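Local coordinates for novel protein similar to vertebrate potassium voltage-gated channel, subfamily H (Eag-related) family (Danio rerio, PDB 3UKN), which probably forms the pore of a voltage-gated delayed-rectifier potassium channel, this chain being its cytoplasmic C-linker and cyclic nucleotide-binding homology domain, at residues V48-D53 / Q112-Q117; K75-L80 / Q171-K176; C103-F108 / L165-L170. All coordinates share one frame; numbering follows the deposited sequence.

How the contacts relate
Contacts 2 and 3 share one strand, 168-174 of the beta roll: contact 3 pairs its start with 103-108, and contact 2 seats its second half (171-173) against 75-80, the two centres about 18 Å apart. Contact 1 joins the loop after helix 32-45 to the roll and touches both others. V48 N bonds to F108 O of contact 3 (2.9 Å, centres about 15 Å apart). Toward contact 2 (centres about 16 Å apart), L175 N meets Q117 O at 3.0 Å and Y172 OH meets D53 N at 3.1 Å. No nucleotide enters these contacts; in KCNH channels a C-terminal strand, probably 200-203 here, takes the nucleotide's place in the roll.

Contact 1 (V48-D53 / Q112-Q117); sequences VNNGID and QGDALQ
The carboxamide of N49 faces the backbone of 115-117 and uses both of its ends there. With CG anti to the backbone N (chi1 176°), the side chain reaches straight from the turn closed by G51 N to V48 O to the opposing loop. OD1 accepts the backbone N-H of Q117 on an in-plane lone pair, OD1 to N 2.7 Å. ND2 donates to A115 O at 2.8 Å along a nearly straight line (171°); that oxygen lies in the amide plane of N49, while ND2 stands above the A115 carbonyl plane. Asparagine suits the place because one short, flat group offers a donor and an acceptor together, and the two bonds fix which way round the amide sits. The hydroxyl of Y120 also bonds OD1, so this buried oxygen is gripped twice.

Q117 crosses N49 at about a right angle. Its CG lies 3.2 Å from N49 O, and a bend at chi2 turns the amide aside, its plane 43° from that of N49. Water 1 bridges this group to N50: it donates to N50 OD1 at a short 2.4 Å and to A115 O at 3.1 Å, and accepts from Q117 NE2 at 3.2 Å. The N50 amide lies obliquely against the carboxylate of D114. At the other end I52 rests CD1 on Q117 CB (3.8 Å), an apolar contact beside the polar network.

The 48-53 loop leaves helix 32-45 of the C-linker and leads to helix 63-71, whereas 112-117 connects strands 108-110 and 118-122 of the beta roll. V48 also packs on L13 of helix 13-27, N49 shares a backbone bond with L109 of strand 108-110, and I52 touches Y172 and S174 of strand 168-174.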
loop_
_atom_site.group_PDB
_atom_site.type_symbol
_atom_site.label_atom_id
_atom_site.label_comp_id
_atom_site.label_asym_id
_atom_site.label_seq_id
_atom_site.Cartn_x
_atom_site.Cartn_y
_atom_site.Cartn_z
ATOM N N VAL B 48 1.451 -5.359 13.102
ATOM C CA VAL B 48 0.633 -4.375 12.418
ATOM C C VAL B 48 1.506 -3.359 11.715
ATOM O O VAL B 48 1.211 -2.966 10.592
ATOM C CB VAL B 48 -0.322 -3.650 13.351
ATOM C CG1 VAL B 48 -0.917 -2.426 12.642
ATOM C CG2 VAL B 48 -1.401 -4.607 13.798
ATOM N N ASN B 49 2.578 -2.937 12.375
ATOM C CA ASN B 49 3.456 -1.907 11.826
ATOM C C ASN B 49 3.921 -2.258 10.422
ATOM O O ASN B 49 3.939 -1.401 9.551
ATOM C CB ASN B 49 4.658 -1.646 12.745
ATOM C CG ASN B 49 5.643 -0.652 12.148
ATOM O OD1 ASN B 49 5.346 0.530 12.013
ATOM N ND2 ASN B 49 6.823 -1.131 11.791
ATOM N N ASN B 50 4.274 -3.521 10.195
ATOM C CA ASN B 50 4.731 -3.939 8.877
ATOM C C ASN B 50 3.610 -4.267 7.892
ATOM O O ASN B 50 3.866 -4.450 6.696
ATOM C CB ASN B 50 5.716 -5.114 8.983
ATOM C CG ASN B 50 7.095 -4.672 9.445
ATOM O OD1 ASN B 50 7.295 -3.513 9.809
ATOM N ND2 ASN B 50 8.049 -5.592 9.434
ATOM N N GLY B 51 2.374 -4.351 8.375
ATOM C CA GLY B 51 1.269 -4.688 7.499
ATOM C C GLY B 51 0.219 -3.603 7.310
ATOM O O GLY B 51 -0.926 -3.895 6.913
ATOM N N ILE B 52 0.587 -2.350 7.575
ATOM C CA ILE B 52 -0.391 -1.262 7.522
ATOM C C ILE B 52 -1.003 -1.040 6.136
ATOM O O ILE B 52 -0.393 -1.328 5.101
ATOM C CB ILE B 52 0.177 0.082 8.051
ATOM C CG1 ILE B 52 1.073 0.749 7.012
ATOM C CG2 ILE B 52 0.907 -0.114 9.370
ATOM C CD1 ILE B 52 1.671 2.068 7.491
ATOM N N ASP B 53 -2.230 -0.533 6.131
ATOM C CA ASP B 53 -2.935 -0.200 4.904
ATOM C C ASP B 53 -2.445 1.149 4.416
ATOM O O ASP B 53 -2.658 2.151 5.101
ATOM C CB ASP B 53 -4.440 -0.148 5.184
ATOM C CG ASP B 53 -5.245 0.331 3.989
ATOM O OD1 ASP B 53 -4.690 0.356 2.871
ATOM O OD2 ASP B 53 -6.437 0.679 4.170
ATOM N N GLN B 112 10.604 -4.818 17.789
ATOM C CA GLN B 112 11.830 -4.078 18.043
ATOM C C GLN B 112 12.788 -4.207 16.856
ATOM O O GLN B 112 12.974 -5.298 16.307
ATOM C CB GLN B 112 12.490 -4.576 19.325
ATOM C CG GLN B 112 13.819 -3.908 19.608
ATOM C CD GLN B 112 14.386 -4.298 20.945
ATOM O OE1 GLN B 112 13.687 -4.859 21.786
ATOM N NE2 GLN B 112 15.664 -4.008 21.151
ATOM N N GLY B 113 13.367 -3.084 16.446
ATOM C CA GLY B 113 14.297 -3.069 15.333
ATOM C C GLY B 113 13.653 -2.831 13.976
ATOM O O GLY B 113 14.345 -2.503 13.010
ATOM N N ASP B 114 12.338 -3.010 13.884
ATOM C CA ASP B 114 11.644 -2.678 12.645
ATOM C C ASP B 114 11.708 -1.170 12.384
ATOM O O ASP B 114 11.976 -0.379 13.300
ATOM C CB ASP B 114 10.187 -3.178 12.656
ATOM C CG ASP B 114 10.076 -4.677 12.359
ATOM O OD1 ASP B 114 11.070 -5.264 11.876
ATOM O OD2 ASP B 114 8.997 -5.269 12.596
ATOM N N ALA B 115 11.494 -0.775 11.132
ATOM C CA ALA B 115 11.341 0.630 10.820
ATOM C C ALA B 115 9.903 1.053 11.126
ATOM O O ALA B 115 8.954 0.384 10.714
ATOM C CB ALA B 115 11.678 0.895 9.376
ATOM N N LEU B 116 9.751 2.152 11.859
ATOM C CA LEU B 116 8.434 2.675 12.183
ATOM C C LEU B 116 7.718 3.107 10.902
ATOM O O LEU B 116 8.271 3.863 10.103
ATOM C CB LEU B 116 8.560 3.847 13.159
ATOM C CG LEU B 116 7.245 4.383 13.739
ATOM C CD1 LEU B 116 6.523 3.334 14.611
ATOM C CD2 LEU B 116 7.492 5.676 14.507
ATOM N N GLN B 117 6.495 2.631 10.700
ATOM C CA GLN B 117 5.768 2.959 9.477
ATOM C C GLN B 117 4.662 3.981 9.729
ATOM O O GLN B 117 4.108 4.554 8.802
ATOM C CB GLN B 117 5.150 1.692 8.880
ATOM C CG GLN B 117 6.147 0.603 8.503
ATOM C CD GLN B 117 6.925 0.944 7.260
ATOM O OE1 GLN B 117 6.456 1.708 6.412
ATOM N NE2 GLN B 117 8.138 0.403 7.148
HETATM O O HOH W 1 9.032 -2.095 8.900
#

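Contact 2 (K75-L80 / Q171-K176); sequences KELLQL and QYISLK
Q171 carries this contact with its terminal amide, holding the loop 75-80 against strand 168-174 of the cyclic nucleotide-binding-type beta roll. The chain is extended beyond CG, so the amide spans the gap and each end finds a partner. OE1 accepts L77 N at 3.1 Å (157°), the donor standing above the carbonyl plane. NE2 donates to E76 OE1 at 3.0 Å along a more bent path (141°), striking that oxygen from above a carboxylate turned 73° from the amide. Glutamine suits the site: it is long enough to cross and serves a backbone N-H and a carboxylate oxygen together. Beside it, L77 sends one branch, CD2, to I173 CD1 (3.8 Å) and lays the other, CD1, over the backbone of Y172.

Farther out, F121 of strand 118-122 packs on both E76 and L77, T100 of strand 99-103 touches Q171, and I98 flanks K75 and I173. The bond from Q79 N to E76 O closes a turn around L77, whose N-H points to Q171 OE1. K75 lies obliquely across Q171, its aliphatic CD 4.0 Å from Q171 NE2, while its NZ bonds to H28 NE2 of the second subunit.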
loop_
_atom_site.group_PDB
_atom_site.type_symbol
_atom_site.label_atom_id
_atom_site.label_comp_id
_atom_site.label_asym_id
_atom_site.label_seq_id
_atom_site.Cartn_x
_atom_site.Cartn_y
_atom_site.Cartn_z
ATOM N N LYS B 75 -12.210 12.263 14.281
ATOM C CA LYS B 75 -11.221 11.256 14.646
ATOM C C LYS B 75 -10.531 11.541 15.986
ATOM O O LYS B 75 -9.877 12.572 16.149
ATOM C CB LYS B 75 -10.181 11.127 13.528
ATOM C CG LYS B 75 -10.735 10.495 12.234
ATOM C CD LYS B 75 -11.143 9.047 12.456
ATOM C CE LYS B 75 -12.211 8.613 11.464
ATOM N NZ LYS B 75 -12.547 7.170 11.619
ATOM N N GLU B 76 -10.661 10.602 16.924
ATOM C CA GLU B 76 -10.091 10.736 18.263
ATOM C C GLU B 76 -8.608 11.105 18.238
ATOM O O GLU B 76 -8.154 11.938 19.026
ATOM C CB GLU B 76 -10.297 9.457 19.076
ATOM C CG GLU B 76 -11.738 9.198 19.499
ATOM C CD GLU B 76 -12.585 8.530 18.415
ATOM O OE1 GLU B 76 -12.173 8.523 17.231
ATOM O OE2 GLU B 76 -13.673 8.008 18.755
ATOM N N LEU B 77 -7.861 10.496 17.326
ATOM C CA LEU B 77 -6.450 10.803 17.192
ATOM C C LEU B 77 -6.263 12.310 17.107
ATOM O O LEU B 77 -5.480 12.879 17.856
ATOM C CB LEU B 77 -5.847 10.093 15.975
ATOM C CG LEU B 77 -4.332 10.112 15.742
ATOM C CD1 LEU B 77 -3.852 8.797 15.125
ATOM C CD2 LEU B 77 -3.963 11.272 14.841
ATOM N N LEU B 78 -7.013 12.962 16.230
ATOM C CA LEU B 78 -6.810 14.379 15.965
ATOM C C LEU B 78 -7.354 15.294 17.052
ATOM O O LEU B 78 -7.275 16.513 16.918
ATOM C CB LEU B 78 -7.452 14.781 14.633
ATOM C CG LEU B 78 -6.782 14.238 13.381
ATOM C CD1 LEU B 78 -7.528 14.733 12.158
ATOM C CD2 LEU B 78 -5.296 14.623 13.358
ATOM N N GLN B 79 -7.929 14.731 18.108
ATOM C CA GLN B 79 -8.408 15.581 19.196
ATOM C C GLN B 79 -7.284 15.998 20.143
ATOM O O GLN B 79 -7.465 16.897 20.953
ATOM C CB GLN B 79 -9.557 14.916 19.956
ATOM C CG GLN B 79 -10.840 14.838 19.144
ATOM C CD GLN B 79 -11.789 13.779 19.658
ATOM O OE1 GLN B 79 -11.827 13.487 20.855
ATOM N NE2 GLN B 79 -12.556 13.186 18.751
ATOM N N LEU B 80 -6.118 15.373 20.018
ATOM C CA LEU B 80 -5.004 15.682 20.914
ATOM C C LEU B 80 -4.562 17.166 20.885
ATOM O O LEU B 80 -4.713 17.842 19.864
ATOM C CB LEU B 80 -3.813 14.781 20.591
ATOM C CG LEU B 80 -4.025 13.282 20.783
ATOM C CD1 LEU B 80 -2.958 12.473 20.020
ATOM C CD2 LEU B 80 -4.089 12.926 22.296
ATOM N N GLN B 171 -6.042 3.575 15.996
ATOM C CA GLN B 171 -6.048 4.464 14.844
ATOM C C GLN B 171 -4.612 4.798 14.520
ATOM O O GLN B 171 -3.735 4.670 15.372
ATOM C CB GLN B 171 -6.793 5.764 15.142
ATOM C CG GLN B 171 -8.265 5.590 15.329
ATOM C CD GLN B 171 -8.989 6.899 15.532
ATOM O OE1 GLN B 171 -8.385 7.979 15.521
ATOM N NE2 GLN B 171 -10.296 6.813 15.724
ATOM N N TYR B 172 -4.369 5.268 13.302
ATOM C CA TYR B 172 -3.003 5.568 12.904
ATOM C C TYR B 172 -2.952 6.357 11.610
ATOM O O TYR B 172 -3.917 6.381 10.838
ATOM C CB TYR B 172 -2.181 4.268 12.784
ATOM C CG TYR B 172 -2.594 3.346 11.648
ATOM C CD1 TYR B 172 -2.020 3.467 10.374
ATOM C CD2 TYR B 172 -3.545 2.337 11.847
ATOM C CE1 TYR B 172 -2.393 2.596 9.315
ATOM C CE2 TYR B 172 -3.922 1.467 10.790
ATOM C CZ TYR B 172 -3.348 1.611 9.537
ATOM O OH TYR B 172 -3.724 0.752 8.520
ATOM N N ILE B 173 -1.807 6.985 11.388
ATOM C CA ILE B 173 -1.499 7.707 10.169
ATOM C C ILE B 173 -0.066 7.306 9.764
ATOM O O ILE B 173 0.844 7.306 10.604
ATOM C CB ILE B 173 -1.532 9.199 10.415
ATOM C CG1 ILE B 173 -2.868 9.604 11.030
ATOM C CG2 ILE B 173 -1.267 9.967 9.128
ATOM C CD1 ILE B 173 -3.041 11.099 11.157
ATOM N N SER B 174 0.122 6.940 8.498
ATOM C CA SER B 174 1.425 6.515 8.018
ATOM C C SER B 174 2.345 7.703 8.051
ATOM O O SER B 174 1.907 8.845 7.858
ATOM C CB SER B 174 1.331 6.015 6.577
ATOM O OG SER B 174 0.934 7.073 5.717
ATOM N N LEU B 175 3.626 7.447 8.271
ATOM C CA LEU B 175 4.617 8.527 8.250
ATOM C C LEU B 175 4.665 9.156 6.865
ATOM O O LEU B 175 4.859 10.359 6.718
ATOM C CB LEU B 175 6.003 7.997 8.632
ATOM C CG LEU B 175 6.054 7.418 10.040
ATOM C CD1 LEU B 175 7.513 7.259 10.499
ATOM C CD2 LEU B 175 5.237 8.331 10.999
ATOM N N LYS B 176 4.488 8.326 5.843
ATOM C CA LYS B 176 4.485 8.817 4.473
ATOM C C LYS B 176 3.360 9.835 4.285
ATOM O O LYS B 176 3.591 10.929 3.797
ATOM C CB LYS B 176 4.307 7.646 3.512
ATOM C CG LYS B 176 4.505 7.959 2.035
ATOM C CD LYS B 176 4.266 6.690 1.215
ATOM C CE LYS B 176 3.707 6.977 -0.172
ATOM N NZ LYS B 176 4.715 7.620 -1.063
#

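Contact 3 (C103-F108 / L165-L170); sequences CAPGEF and LTYCDL
C103 and C168 lie side by side on one face of the sheet, CB to CB 3.9 Å. L170 joins them by bringing CD1 to 4.1 Å from C103 CB. Two small side chains fit side by side over a pair this close, CA to CA 4.9 Å, with A164 against C103 and M127 against C168 and L170 extending the apolar patch. Outside it P105 lies over the ring of Y167: its CD is 3.5 Å from the ring centroid and only 8° off the normal, a CH-pi contact with the face. Y167 reaches this place because its CG is anti to the carbonyl carbon; CE1 of the ring also brushes A104 CB.

In the fold, this is where edge strand 99-103 of the beta roll ends beside strand 168-174. C103 and C168 form an antiparallel hydrogen-bonded pair: C168 N to C103 O is 3.0 Å and fairly straight (167°), and C103 N to C168 O is 2.9 Å but bent (131°). Past C103 the chain reverses in a type II beta turn from A104 to E107, with proline at the second position, where its fixed phi fits, and G106 at the third, where phi is positive.

At the polar edge side-chain oxygens meet backbone N-H and O atoms and one indole N-H. The turn brings E107 back alongside A104, and its extended chain places OE1 to accept A104 N at 2.7 Å, met from above the carboxylate plane, while OE2 takes the indole N-H of W46, so both oxygens of this buried acid have donors. T166 OG1 donates to Y167 O at 3.0 Å and is bonded also by the backbone N of S126.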
loop_
_atom_site.group_PDB
_atom_site.type_symbol
_atom_site.label_atom_id
_atom_site.label_comp_id
_atom_site.label_asym_id
_atom_site.label_seq_id
_atom_site.Cartn_x
_atom_site.Cartn_y
_atom_site.Cartn_z
ATOM N N CYS B 103 -6.861 -5.343 17.012
ATOM C CA CYS B 103 -5.620 -6.018 17.334
ATOM C C CYS B 103 -5.951 -7.084 18.387
ATOM O O CYS B 103 -6.776 -6.863 19.271
ATOM C CB CYS B 103 -4.598 -4.985 17.852
ATOM S SG CYS B 103 -2.897 -5.580 17.953
ATOM N N ALA B 104 -5.348 -8.258 18.267
ATOM C CA ALA B 104 -5.648 -9.350 19.186
ATOM C C ALA B 104 -4.613 -9.425 20.304
ATOM O O ALA B 104 -3.474 -8.962 20.143
ATOM C CB ALA B 104 -5.714 -10.669 18.438
ATOM N N PRO B 105 -5.000 -10.003 21.449
ATOM C CA PRO B 105 -4.059 -10.150 22.559
ATOM C C PRO B 105 -2.807 -10.890 22.104
ATOM O O PRO B 105 -2.915 -11.903 21.430
ATOM C CB PRO B 105 -4.839 -11.008 23.563
ATOM C CG PRO B 105 -6.258 -10.745 23.257
ATOM C CD PRO B 105 -6.326 -10.552 21.771
ATOM N N GLY B 106 -1.635 -10.381 22.468
ATOM C CA GLY B 106 -0.376 -11.018 22.117
ATOM C C GLY B 106 0.083 -10.720 20.698
ATOM O O GLY B 106 1.157 -11.163 20.274
ATOM N N GLU B 107 -0.736 -9.979 19.959
ATOM C CA GLU B 107 -0.396 -9.600 18.585
ATOM C C GLU B 107 0.572 -8.414 18.616
ATOM O O GLU B 107 0.344 -7.446 19.345
ATOM C CB GLU B 107 -1.664 -9.278 17.767
ATOM C CG GLU B 107 -1.403 -8.617 16.403
ATOM C CD GLU B 107 -2.692 -8.331 15.599
ATOM O OE1 GLU B 107 -3.791 -8.736 16.052
ATOM O OE2 GLU B 107 -2.600 -7.695 14.515
ATOM N N PHE B 108 1.657 -8.492 17.845
ATOM C CA PHE B 108 2.660 -7.417 17.829
ATOM C C PHE B 108 2.186 -6.216 17.018
ATOM O O PHE B 108 1.900 -6.344 15.822
ATOM C CB PHE B 108 3.998 -7.911 17.247
ATOM C CG PHE B 108 4.808 -8.743 18.196
ATOM C CD1 PHE B 108 5.852 -8.173 18.924
ATOM C CD2 PHE B 108 4.535 -10.096 18.359
ATOM C CE1 PHE B 108 6.600 -8.936 19.804
ATOM C CE2 PHE B 108 5.283 -10.872 19.248
ATOM C CZ PHE B 108 6.321 -10.287 19.968
ATOM N N LEU B 165 -2.224 -6.420 24.824
ATOM C CA LEU B 165 -2.443 -7.252 26.001
ATOM C C LEU B 165 -3.869 -7.764 25.990
ATOM O O LEU B 165 -4.136 -8.899 26.379
ATOM C CB LEU B 165 -2.204 -6.451 27.276
ATOM C CG LEU B 165 -0.748 -6.324 27.691
ATOM C CD1 LEU B 165 -0.579 -5.137 28.625
ATOM C CD2 LEU B 165 -0.309 -7.624 28.346
ATOM N N THR B 166 -4.782 -6.899 25.560
ATOM C CA THR B 166 -6.172 -7.273 25.352
ATOM C C THR B 166 -6.519 -6.976 23.895
ATOM O O THR B 166 -5.664 -6.520 23.116
ATOM C CB THR B 166 -7.119 -6.483 26.290
ATOM O OG1 THR B 166 -7.236 -5.123 25.844
ATOM C CG2 THR B 166 -6.587 -6.493 27.725
ATOM N N TYR B 167 -7.761 -7.263 23.520
ATOM C CA TYR B 167 -8.301 -6.775 22.263
ATOM C C TYR B 167 -8.186 -5.268 22.251
ATOM O O TYR B 167 -8.588 -4.606 23.214
ATOM C CB TYR B 167 -9.748 -7.232 22.085
ATOM C CG TYR B 167 -9.810 -8.697 21.751
ATOM C CD1 TYR B 167 -9.529 -9.128 20.463
ATOM C CD2 TYR B 167 -10.088 -9.651 22.720
ATOM C CE1 TYR B 167 -9.550 -10.464 20.131
ATOM C CE2 TYR B 167 -10.106 -11.007 22.399
ATOM C CZ TYR B 167 -9.837 -11.404 21.094
ATOM O OH TYR B 167 -9.842 -12.730 20.726
ATOM N N CYS B 168 -7.601 -4.740 21.173
ATOM C CA CYS B 168 -7.336 -3.306 21.026
ATOM C C CYS B 168 -7.946 -2.712 19.766
ATOM O O CYS B 168 -8.020 -3.354 18.720
ATOM C CB CYS B 168 -5.832 -3.038 20.975
ATOM S SG CYS B 168 -4.953 -3.342 22.492
ATOM N N ASP B 169 -8.357 -1.458 19.881
ATOM C CA ASP B 169 -8.836 -0.697 18.744
ATOM C C ASP B 169 -7.900 0.489 18.513
ATOM O O ASP B 169 -7.830 1.412 19.328
ATOM C CB ASP B 169 -10.260 -0.220 18.998
ATOM C CG ASP B 169 -10.909 0.352 17.765
ATOM O OD1 ASP B 169 -10.187 0.905 16.908
ATOM O OD2 ASP B 169 -12.148 0.254 17.657
ATOM N N LEU B 170 -7.182 0.455 17.397
ATOM C CA LEU B 170 -6.150 1.431 17.114
ATOM C C LEU B 170 -6.491 2.328 15.932
ATOM O O LEU B 170 -7.154 1.901 14.994
ATOM C CB LEU B 170 -4.847 0.697 16.816
ATOM C CG LEU B 170 -4.355 -0.229 17.925
ATOM C CD1 LEU B 170 -3.255 -1.146 17.390
ATOM C CD2 LEU B 170 -3.840 0.596 19.079
#